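Local coordinates for protein putative NADH-flavin reductase (Streptococcus pneumoniae TIGR4, PDB 4R01) that probably binds NAD(P)H in a Rossmann-type alpha/beta fold and may act as an NADH-dependent flavin reductase, at residues Trp146-Pro151 with Lys202-Leu207. Numbering follows the deposited sequence.
Sequences WTFVSP and KERISL
Trp146 carries CG between its backbone N and carbonyl carbon (chi1 61°), and chi2 of -91° turns the indole so that one face lies against the backbone of Lys202 and Glu203. Lys202 CA makes a CH-pi contact 3.7 Å from the centroid of the Trp146 five-membered ring, and Glu203 N sits above the same face, offset toward the rim. Next along, Phe148 and Arg204 both hold CG anti to the backbone N and run side by side on one face of the sheet. Arg204 CD reaches the edge of the phenyl ring, 3.8 Å from Phe148 CD2, and lies 3.2 Å from Ser150 OG. That hydroxyl is hydrogen-bonded to Gly100 O, while the guanidinium goes to Glu170 through a salt bridge and to Ser103 O. On the other face Val149 packs alongside Ile205, and its CG1 meets Leu207 CD1 at 3.7 Å. The main chains pair in parallel: Ile205 N donates to Phe148 O (2.9 Å), Ser150 N to Ile205 O, and Leu207 N to Ser150 O. The bond from Phe148 N to Glu203 O is weak (3.3 Å), but beyond it Lys202 N donates to Trp146 O at 2.7 Å, closing the Trp146 end. Past the last bond, a water links Leu207 O to Pro151 O, the latter weakly. The pair extends the parallel Rossmann sheet: 145-150 lies between 94-98 and 203-209, and antiparallel 165-168 flanks 203-209. Helix 125-138 covers the Trp146, Phe148 and Arg204 face through Leu135 and Leu138; helix 184-196 packs on Ile205 and Leu207 from the opposite face.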
loop_
_atom_site.group_PDB
_atom_site.type_symbol
_atom_site.label_atom_id
_atom_site.label_comp_id
_atom_site.label_asym_id
_atom_site.label_seq_id
_atom_site.Cartn_x
_atom_site.Cartn_y
_atom_site.Cartn_z
ATOM N N TRP A 146 -17.689 26.112 13.291
ATOM C CA TRP A 146 -17.377 24.700 13.475
ATOM C C TRP A 146 -15.953 24.355 13.061
ATOM O O TRP A 146 -15.348 25.041 12.241
ATOM C CB TRP A 146 -18.365 23.832 12.689
ATOM C CG TRP A 146 -18.345 24.070 11.205
ATOM C CD1 TRP A 146 -19.108 24.961 10.507
ATOM C CD2 TRP A 146 -17.524 23.401 10.238
ATOM N NE1 TRP A 146 -18.811 24.890 9.166
ATOM C CE2 TRP A 146 -17.845 23.941 8.975
ATOM C CE3 TRP A 146 -16.551 22.403 10.317
ATOM C CZ2 TRP A 146 -17.224 23.513 7.802
ATOM C CZ3 TRP A 146 -15.935 21.980 9.148
ATOM C CH2 TRP A 146 -16.277 22.535 7.909
ATOM N N THR A 147 -15.426 23.283 13.642
ATOM C CA THR A 147 -14.137 22.743 13.234
ATOM C C THR A 147 -14.147 21.224 13.366
ATOM O O THR A 147 -14.221 20.685 14.471
ATOM C CB THR A 147 -12.973 23.329 14.058
ATOM O OG1 THR A 147 -12.911 24.746 13.859
ATOM C CG2 THR A 147 -11.651 22.711 13.625
ATOM N N PHE A 148 -14.087 20.546 12.224
ATOM C CA PHE A 148 -14.052 19.091 12.173
ATOM C C PHE A 148 -12.617 18.608 12.351
ATOM O O PHE A 148 -11.735 18.976 11.577
ATOM C CB PHE A 148 -14.621 18.594 10.842
ATOM C CG PHE A 148 -15.152 17.188 10.888
ATOM C CD1 PHE A 148 -16.396 16.923 11.442
ATOM C CD2 PHE A 148 -14.418 16.137 10.362
ATOM C CE1 PHE A 148 -16.895 15.636 11.481
ATOM C CE2 PHE A 148 -14.912 14.844 10.395
ATOM C CZ PHE A 148 -16.155 14.595 10.955
ATOM N N VAL A 149 -12.377 17.789 13.369
ATOM C CA VAL A 149 -11.020 17.339 13.650
ATOM C C VAL A 149 -10.841 15.854 13.345
ATOM O O VAL A 149 -11.106 14.996 14.184
ATOM C CB VAL A 149 -10.633 17.608 15.112
ATOM C CG1 VAL A 149 -9.166 17.287 15.337
ATOM C CG2 VAL A 149 -10.925 19.054 15.471
ATOM N N SER A 150 -10.389 15.564 12.129
ATOM C CA SER A 150 -10.146 14.191 11.707
ATOM C C SER A 150 -8.910 13.612 12.380
ATOM O O SER A 150 -7.865 14.258 12.429
ATOM C CB SER A 150 -9.991 14.117 10.186
ATOM O OG SER A 150 -11.244 14.221 9.538
ATOM N N PRO A 151 -9.027 12.386 12.906
ATOM C CA PRO A 151 -7.871 11.679 13.455
ATOM C C PRO A 151 -7.119 10.972 12.338
ATOM O O PRO A 151 -7.492 11.114 11.170
ATOM C CB PRO A 151 -8.505 10.677 14.417
ATOM C CG PRO A 151 -9.802 10.332 13.752
ATOM C CD PRO A 151 -10.258 11.583 13.015
ATOM N N LYS A 202 -14.699 27.032 10.603
ATOM C CA LYS A 202 -15.525 26.555 9.491
ATOM C C LYS A 202 -14.710 25.759 8.472
ATOM O O LYS A 202 -14.878 25.920 7.265
ATOM C CB LYS A 202 -16.232 27.723 8.799
ATOM C CG LYS A 202 -17.081 28.579 9.724
ATOM C CD LYS A 202 -17.811 29.656 8.944
ATOM C CE LYS A 202 -18.469 30.663 9.863
ATOM N NZ LYS A 202 -19.182 31.707 9.081
ATOM N N GLU A 203 -13.828 24.898 8.968
ATOM C CA GLU A 203 -13.058 24.011 8.107
ATOM C C GLU A 203 -12.590 22.785 8.883
ATOM O O GLU A 203 -12.721 22.728 10.107
ATOM C CB GLU A 203 -11.865 24.749 7.496
ATOM C CG GLU A 203 -11.003 25.503 8.495
ATOM C CD GLU A 203 -9.761 26.101 7.858
ATOM O OE1 GLU A 203 -8.913 25.328 7.363
ATOM O OE2 GLU A 203 -9.637 27.343 7.843
ATOM N N ARG A 204 -12.064 21.796 8.168
ATOM C CA ARG A 204 -11.578 20.585 8.815
ATOM C C ARG A 204 -10.061 20.512 8.875
ATOM O O ARG A 204 -9.375 20.753 7.882
ATOM C CB ARG A 204 -12.092 19.330 8.109
ATOM C CG ARG A 204 -11.281 18.109 8.519
ATOM C CD ARG A 204 -11.682 16.854 7.811
ATOM N NE ARG A 204 -11.469 16.926 6.373
ATOM C CZ ARG A 204 -11.759 15.926 5.556
ATOM N NH1 ARG A 204 -12.243 14.800 6.063
ATOM N NH2 ARG A 204 -11.560 16.040 4.252
ATOM N N ILE A 205 -9.549 20.165 10.051
ATOM C CA ILE A 205 -8.141 19.851 10.211
ATOM C C ILE A 205 -7.974 18.360 10.478
ATOM O O ILE A 205 -8.945 17.665 10.782
ATOM C CB ILE A 205 -7.514 20.650 11.360
ATOM C CG1 ILE A 205 -8.266 20.370 12.664
ATOM C CG2 ILE A 205 -7.533 22.134 11.037
ATOM C CD1 ILE A 205 -7.720 21.123 13.854
ATOM N N SER A 206 -6.744 17.869 10.363
ATOM C CA SER A 206 -6.456 16.468 10.652
ATOM C C SER A 206 -5.195 16.342 11.503
ATOM O O SER A 206 -4.299 17.186 11.431
ATOM C CB SER A 206 -6.309 15.666 9.355
ATOM O OG SER A 206 -5.334 16.244 8.507
ATOM N N LEU A 207 -5.135 15.285 12.309
ATOM C CA LEU A 207 -4.023 15.085 13.232
ATOM C C LEU A 207 -3.384 13.710 13.052
ATOM O O LEU A 207 -4.058 12.757 12.662
ATOM C CB LEU A 207 -4.498 15.260 14.677
ATOM C CG LEU A 207 -5.025 16.651 15.033
ATOM C CD1 LEU A 207 -5.665 16.648 16.416
ATOM C CD2 LEU A 207 -3.897 17.663 14.967
HETATM O O HOH W 1 -5.051 12.516 10.296
#